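Local coordinates for superoxide dismutase [Mn/Fe] (Aeropyrum pernix, PDB 3AK2), which catalyses the dismutation of superoxide to oxygen and hydrogen peroxide at a single manganese or iron ion, being a cambialistic enzyme, at residues L162-V166 / Y182-W186; L117-A121 / R143-V147. All coordinates share one frame; numbering follows the deposited sequence.

In the fold
Both contacts fall in the C-terminal alpha/beta part of the chain and set a helix against its three-stranded antiparallel sheet. Going from the N terminus, the helix 111-123 comes first, and contact 2 closes when the chain, having run through strand 129-136, returns along the edge strand 141-148. Strand 159-165, at the other edge of the sheet, follows and carries the first segment of contact 1, which closes 16 residues later on the helix 179-186. The two loops are therefore in series and neither nests nor crosses. They meet in space through Phe118, whose ring packs on Ile164 and Trp186, so that one hydrophobic core joins both helices to the sheet.

Contact 1: residues L162-V166 / Y182-W186. With MN (manganese (II) ion), chain E.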
ATOM      1  N   LEU A 162       1.918 -15.593  17.176  1.00 10.62           N
ATOM      2  CA  LEU A 162       1.430 -14.634  18.157  1.00 10.59           C
ATOM      3  C   LEU A 162       1.222 -13.292  17.471  1.00 10.08           C
ATOM      4  O   LEU A 162       2.136 -12.759  16.847  1.00 10.46           O
ATOM      5  CB  LEU A 162       2.409 -14.490  19.328  1.00 10.77           C
ATOM      6  CG  LEU A 162       2.050 -13.427  20.375  1.00 11.21           C
ATOM      7  CD1 LEU A 162       0.715 -13.713  21.065  1.00 12.03           C
ATOM      8  CD2 LEU A 162       3.154 -13.309  21.408  1.00 12.38           C
ATOM      9  N   VAL A 163       0.013 -12.752  17.597  1.00 10.07           N
ATOM     10  CA  VAL A 163      -0.328 -11.484  16.959  1.00  9.90           C
ATOM     11  C   VAL A 163      -0.984 -10.544  17.960  1.00  9.99           C
ATOM     12  O   VAL A 163      -1.693 -10.991  18.871  1.00 10.20           O
ATOM     13  CB  VAL A 163      -1.256 -11.666  15.705  1.00  9.49           C
ATOM     14  CG1 VAL A 163      -0.633 -12.621  14.686  1.00  9.77           C
ATOM     15  CG2 VAL A 163      -2.652 -12.139  16.098  1.00 10.02           C
ATOM     16  N   ILE A 164      -0.726  -9.250  17.804  1.00  9.71           N
ATOM     17  CA  ILE A 164      -1.451  -8.228  18.552  1.00  9.86           C
ATOM     18  C   ILE A 164      -2.122  -7.280  17.565  1.00  9.68           C
ATOM     19  O   ILE A 164      -1.483  -6.753  16.655  1.00  9.58           O
ATOM     20  CB  ILE A 164      -0.564  -7.451  19.568  1.00 10.16           C
ATOM     21  CG1 ILE A 164      -1.424  -6.456  20.365  1.00 11.21           C
ATOM     22  CG2 ILE A 164       0.598  -6.758  18.867  1.00 10.31           C
ATOM     23  CD1 ILE A 164      -0.670  -5.606  21.390  1.00 12.20           C
ATOM     24  N   ASP A 165      -3.417  -7.083  17.756  1.00  9.61           N
ATOM     25  CA  ASP A 165      -4.201  -6.178  16.935  1.00  9.92           C
ATOM     26  C   ASP A 165      -3.997  -4.760  17.448  1.00  9.98           C
ATOM     27  O   ASP A 165      -4.300  -4.473  18.615  1.00 10.30           O
ATOM     28  CB  ASP A 165      -5.671  -6.569  17.047  1.00 10.06           C
ATOM     29  CG  ASP A 165      -6.560  -5.860  16.047  1.00 10.64           C
ATOM     30  OD1 ASP A 165      -6.081  -5.013  15.257  1.00 11.59           O
ATOM     31  OD2 ASP A 165      -7.758  -6.180  16.057  1.00 11.57           O
ATOM     32  N   VAL A 166      -3.460  -3.883  16.601  1.00 10.02           N
ATOM     33  CA  VAL A 166      -3.353  -2.463  16.940  1.00 10.20           C
ATOM     34  C   VAL A 166      -4.195  -1.566  16.031  1.00 10.03           C
ATOM     35  O   VAL A 166      -3.931  -0.367  15.909  1.00  9.97           O
ATOM     36  CB  VAL A 166      -1.886  -1.963  17.054  1.00 10.43           C
ATOM     37  CG1 VAL A 166      -1.198  -2.586  18.266  1.00 10.84           C
ATOM     38  CG2 VAL A 166      -1.101  -2.241  15.781  1.00 11.14           C
ATOM     39  N   TYR A 182      -2.038   0.373  25.889  1.00 12.79           N
ATOM     40  CA  TYR A 182      -2.730  -0.841  25.461  1.00 12.62           C
ATOM     41  C   TYR A 182      -1.765  -2.001  25.235  1.00 12.28           C
ATOM     42  O   TYR A 182      -1.987  -3.100  25.745  1.00 12.25           O
ATOM     43  CB  TYR A 182      -3.557  -0.577  24.203  1.00 12.60           C
ATOM     44  CG  TYR A 182      -3.951  -1.813  23.420  1.00 12.03           C
ATOM     45  CD1 TYR A 182      -4.832  -2.756  23.952  1.00 11.89           C
ATOM     46  CD2 TYR A 182      -3.463  -2.020  22.131  1.00 11.55           C
ATOM     47  CE1 TYR A 182      -5.201  -3.886  23.227  1.00 11.43           C
ATOM     48  CE2 TYR A 182      -3.828  -3.143  21.393  1.00 11.13           C
ATOM     49  CZ  TYR A 182      -4.703  -4.068  21.944  1.00 10.76           C
ATOM     50  OH  TYR A 182      -5.084  -5.185  21.229  1.00 11.06           O
ATOM     51  N   VAL A 183      -0.698  -1.746  24.477  1.00 12.16           N
ATOM     52  CA  VAL A 183       0.287  -2.779  24.151  1.00 12.44           C
ATOM     53  C   VAL A 183       0.957  -3.314  25.417  1.00 12.88           C
ATOM     54  O   VAL A 183       1.125  -4.525  25.573  1.00 12.98           O
ATOM     55  CB  VAL A 183       1.345  -2.251  23.149  1.00 12.07           C
ATOM     56  CG1 VAL A 183       2.491  -3.245  22.968  1.00 12.50           C
ATOM     57  CG2 VAL A 183       0.693  -1.923  21.805  1.00 11.53           C
ATOM     58  N   GLU A 184       1.320  -2.408  26.323  1.00 13.72           N
ATOM     59  CA  GLU A 184       1.933  -2.801  27.590  1.00 14.24           C
ATOM     60  C   GLU A 184       1.005  -3.698  28.413  1.00 14.15           C
ATOM     61  O   GLU A 184       1.439  -4.703  28.982  1.00 14.16           O
ATOM     62  CB  GLU A 184       2.351  -1.566  28.396  1.00 14.58           C
ATOM     63  CG  GLU A 184       3.547  -0.808  27.813  1.00 16.88           C
ATOM     64  CD  GLU A 184       4.821  -1.640  27.766  1.00 19.48           C
ATOM     65  OE1 GLU A 184       5.067  -2.428  28.706  1.00 22.40           O
ATOM     66  OE2 GLU A 184       5.584  -1.497  26.788  1.00 21.68           O
ATOM     67  N   ASN A 185      -0.271  -3.334  28.453  1.00 13.99           N
ATOM     68  CA  ASN A 185      -1.271  -4.097  29.195  1.00 14.32           C
ATOM     69  C   ASN A 185      -1.614  -5.446  28.567  1.00 14.03           C
ATOM     70  O   ASN A 185      -1.914  -6.409  29.274  1.00 13.95           O
ATOM     71  CB  ASN A 185      -2.534  -3.262  29.399  1.00 14.80           C
ATOM     72  CG  ASN A 185      -2.448  -2.381  30.624  1.00 16.57           C
ATOM     73  OD1 ASN A 185      -2.589  -2.856  31.749  1.00 19.18           O
ATOM     74  ND2 ASN A 185      -2.223  -1.089  30.414  1.00 17.92           N
ATOM     75  N   TRP A 186      -1.548  -5.514  27.240  1.00 13.75           N
ATOM     76  CA  TRP A 186      -1.877  -6.730  26.496  1.00 13.06           C
ATOM     77  C   TRP A 186      -1.026  -7.936  26.906  1.00 13.07           C
ATOM     78  O   TRP A 186      -1.504  -9.071  26.894  1.00 12.87           O
ATOM     79  CB  TRP A 186      -1.770  -6.453  24.993  1.00 13.11           C
ATOM     80  CG  TRP A 186      -1.832  -7.654  24.093  1.00 12.00           C
ATOM     81  CD1 TRP A 186      -2.955  -8.267  23.615  1.00 12.11           C
ATOM     82  CD2 TRP A 186      -0.718  -8.360  23.539  1.00 11.32           C
ATOM     83  NE1 TRP A 186      -2.606  -9.319  22.801  1.00 11.81           N
ATOM     84  CE2 TRP A 186      -1.240  -9.399  22.737  1.00 11.30           C
ATOM     85  CE3 TRP A 186       0.672  -8.216  23.643  1.00 11.54           C
ATOM     86  CZ2 TRP A 186      -0.417 -10.291  22.042  1.00 11.93           C
ATOM     87  CZ3 TRP A 186       1.487  -9.101  22.952  1.00 12.20           C
ATOM     88  CH2 TRP A 186       0.938 -10.124  22.158  1.00 12.72           C
TER
HETATM   89 MN    MN E 215      -9.426  -6.048  14.901  1.00  9.38          MN
HETATM   90  O   HOH W   1      -3.266 -11.752  21.095  1.00 17.93           O
HETATM   91  O   HOH W   2      -8.183  -5.528  13.264  1.00 14.55           O
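The backbone oxygen of Asp165 accepts a hydrogen bond from Tyr182 OH at 2.8 Å, the hydroxyl lying in the carbonyl plane with a C=O...O angle of 152°. Tyr182 reaches the strand from the helix 179-186, and the edge of its ring also receives Val166 CG1. One turn on, Trp186 is served by three neighbours of the strand. Ile164 lies over a face of the indole, its CG1 3.7 Å from the centroid of the five-membered ring and only 7° off the normal, a CH-pi contact. With CG1 anti to the backbone N (chi1 -177°) and the chain extended beyond it, Ile164 carries CD1 onward across that face to 3.5 Å from Trp186 CD2, and also against Val183 CG2. Leu162 comes instead at the edge, its CD1 3.7 Å from Trp186 CZ2. The indole N-H is satisfied by a water, 3.0 Å from Trp186 NE1, which donates in turn to Val163 O, so the polar edge of a buried ring is tied to the strand. A leucine in place of Trp186 would probably leave that water without its indole donor and open a gap beside Ile164. Next along the strand, Asp165 OD2 binds the manganese at 2.0 Å, while OD1 takes the backbone N-H of Trp167, a second-shell bond that helps fix the carboxylate's turn. His31, His79, His169 and a water complete the five-coordinate metal site characteristic of iron/manganese superoxide dismutases.

Contact 2: residues L117-A121 / R143-V147; sequences LFSAA and RILQV
Helix 117-121 and strand 143-147 run nearly parallel, 13° apart in direction with their axes approaching to 8.6 Å, and the nearest CA atoms are those of Ala121 and Gln146, 6.3 Å apart. Ile144 supplies most of the apolar contact, dividing its branches between two turns of the helix. Its CD1 meets Leu117 CD2 at 4.0 Å and also touches Phe118 CB, whereas CG2, placed anti to the backbone N (chi1 -62° for CG1), packs on Ala121 CB at 3.9 Å. The small side chain of Ala121 is consistent with the close approach at Gln146. The single polar link is made by Gln146, whose extended side chain brings NE2 to 2.8 Å from Ala121 O. That amide N-H points at a carbonyl lone pair, in the carbonyl plane, with an N-H...O angle of 154°, and the acceptor sits somewhat out of the amide plane of Gln146. Met66 of the second subunit packs on both Ala121 and Ile144, so the seam also borders a subunit interface. Leu133, on the central strand, touches Phe118 and Ile144 and so joins the same apolar core. A helix packed on one face of the three-stranded antiparallel sheet, here meeting its edge strand, belongs to the C-terminal alpha/beta domain of iron/manganese superoxide dismutases.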
ATOM      1  N   LEU A 117      11.223  -5.479  21.764  1.00 12.75           N
ATOM      2  CA  LEU A 117      11.192  -5.368  20.307  1.00 12.36           C
ATOM      3  C   LEU A 117       9.783  -5.566  19.760  1.00 12.46           C
ATOM      4  O   LEU A 117       9.325  -4.796  18.914  1.00 12.27           O
ATOM      5  CB  LEU A 117      12.167  -6.356  19.659  1.00 12.59           C
ATOM      6  CG  LEU A 117      12.257  -6.333  18.127  1.00 12.11           C
ATOM      7  CD1 LEU A 117      12.640  -4.952  17.610  1.00 13.35           C
ATOM      8  CD2 LEU A 117      13.238  -7.374  17.623  1.00 12.94           C
ATOM      9  N   PHE A 118       9.103  -6.597  20.252  1.00 11.95           N
ATOM     10  CA  PHE A 118       7.727  -6.862  19.852  1.00 12.06           C
ATOM     11  C   PHE A 118       6.829  -5.681  20.208  1.00 12.04           C
ATOM     12  O   PHE A 118       6.000  -5.262  19.397  1.00 12.05           O
ATOM     13  CB  PHE A 118       7.218  -8.160  20.485  1.00 11.94           C
ATOM     14  CG  PHE A 118       5.879  -8.611  19.960  1.00 11.80           C
ATOM     15  CD1 PHE A 118       5.800  -9.521  18.911  1.00 13.39           C
ATOM     16  CD2 PHE A 118       4.700  -8.130  20.519  1.00 12.70           C
ATOM     17  CE1 PHE A 118       4.560  -9.940  18.426  1.00 13.53           C
ATOM     18  CE2 PHE A 118       3.466  -8.542  20.041  1.00 13.55           C
ATOM     19  CZ  PHE A 118       3.395  -9.448  18.995  1.00 13.32           C
ATOM     20  N   SER A 119       6.997  -5.135  21.412  1.00 12.31           N
ATOM     21  CA  SER A 119       6.216  -3.974  21.831  1.00 12.47           C
ATOM     22  C   SER A 119       6.467  -2.769  20.936  1.00 12.54           C
ATOM     23  O   SER A 119       5.528  -2.059  20.582  1.00 12.36           O
ATOM     24  CB  SER A 119       6.502  -3.610  23.287  1.00 12.85           C
ATOM     25  OG  SER A 119       6.012  -4.621  24.149  1.00 13.65           O
ATOM     26  N   ALA A 120       7.725  -2.548  20.562  1.00 12.48           N
ATOM     27  CA  ALA A 120       8.072  -1.443  19.670  1.00 12.36           C
ATOM     28  C   ALA A 120       7.454  -1.648  18.291  1.00 12.33           C
ATOM     29  O   ALA A 120       6.912  -0.710  17.701  1.00 12.54           O
ATOM     30  CB  ALA A 120       9.582  -1.287  19.561  1.00 12.60           C
ATOM     31  N   ALA A 121       7.526  -2.874  17.781  1.00 11.93           N
ATOM     32  CA  ALA A 121       6.890  -3.197  16.501  1.00 11.80           C
ATOM     33  C   ALA A 121       5.389  -2.899  16.539  1.00 11.96           C
ATOM     34  O   ALA A 121       4.853  -2.277  15.622  1.00 11.90           O
ATOM     35  CB  ALA A 121       7.146  -4.643  16.125  1.00 11.96           C
ATOM     36  N   ARG A 143      10.656 -14.768  13.612  1.00 11.29           N
ATOM     37  CA  ARG A 143      10.841 -13.449  13.023  1.00 11.02           C
ATOM     38  C   ARG A 143       9.729 -12.546  13.540  1.00 11.05           C
ATOM     39  O   ARG A 143       8.603 -12.997  13.739  1.00 11.06           O
ATOM     40  CB  ARG A 143      10.751 -13.521  11.493  1.00 10.90           C
ATOM     41  CG  ARG A 143      11.813 -14.371  10.787  1.00 11.23           C
ATOM     42  CD  ARG A 143      13.166 -13.672  10.780  1.00 11.98           C
ATOM     43  NE  ARG A 143      14.196 -14.422  10.063  1.00 13.59           N
ATOM     44  CZ  ARG A 143      15.070 -15.244  10.639  1.00 14.06           C
ATOM     45  NH1 ARG A 143      15.976 -15.868   9.898  1.00 14.59           N
ATOM     46  NH2 ARG A 143      15.045 -15.446  11.949  1.00 15.74           N
ATOM     47  N   ILE A 144      10.044 -11.275  13.760  1.00 10.77           N
ATOM     48  CA  ILE A 144       9.023 -10.283  14.098  1.00 10.90           C
ATOM     49  C   ILE A 144       8.821  -9.357  12.907  1.00 10.35           C
ATOM     50  O   ILE A 144       9.788  -8.955  12.251  1.00 10.51           O
ATOM     51  CB  ILE A 144       9.385  -9.468  15.376  1.00 11.02           C
ATOM     52  CG1 ILE A 144       9.477 -10.396  16.592  1.00 11.75           C
ATOM     53  CG2 ILE A 144       8.360  -8.345  15.636  1.00 11.07           C
ATOM     54  CD1 ILE A 144      10.058  -9.746  17.843  1.00 12.30           C
ATOM     55  N   LEU A 145       7.562  -9.037  12.619  1.00 10.14           N
ATOM     56  CA  LEU A 145       7.248  -8.030  11.603  1.00  9.79           C
ATOM     57  C   LEU A 145       5.953  -7.290  11.936  1.00  9.66           C
ATOM     58  O   LEU A 145       5.227  -7.666  12.866  1.00  9.53           O
ATOM     59  CB  LEU A 145       7.182  -8.647  10.193  1.00 10.68           C
ATOM     60  CG  LEU A 145       5.976  -9.511   9.802  1.00 10.59           C
ATOM     61  CD1 LEU A 145       5.842  -9.579   8.288  1.00 12.82           C
ATOM     62  CD2 LEU A 145       6.026 -10.912  10.404  1.00 12.20           C
ATOM     63  N   GLN A 146       5.688  -6.225  11.180  1.00  9.42           N
ATOM     64  CA  GLN A 146       4.410  -5.527  11.226  1.00  9.25           C
ATOM     65  C   GLN A 146       3.567  -5.890  10.021  1.00  8.97           C
ATOM     66  O   GLN A 146       4.094  -6.195   8.935  1.00  9.15           O
ATOM     67  CB  GLN A 146       4.608  -4.019  11.179  1.00  9.11           C
ATOM     68  CG  GLN A 146       5.355  -3.428  12.346  1.00 10.37           C
ATOM     69  CD  GLN A 146       5.627  -1.954  12.153  1.00  9.72           C
ATOM     70  OE1 GLN A 146       5.688  -1.462  11.025  1.00  9.99           O
ATOM     71  NE2 GLN A 146       5.803  -1.237  13.257  1.00 10.25           N
ATOM     72  N   VAL A 147       2.257  -5.816  10.206  1.00  8.89           N
ATOM     73  CA  VAL A 147       1.316  -5.883   9.097  1.00  9.07           C
ATOM     74  C   VAL A 147       0.440  -4.634   9.167  1.00  9.07           C
ATOM     75  O   VAL A 147      -0.049  -4.283  10.244  1.00  9.63           O
ATOM     76  CB  VAL A 147       0.462  -7.174   9.159  1.00  9.21           C
ATOM     77  CG1 VAL A 147      -0.644  -7.160   8.111  1.00  9.73           C
ATOM     78  CG2 VAL A 147       1.343  -8.415   9.000  1.00  9.89           C
TER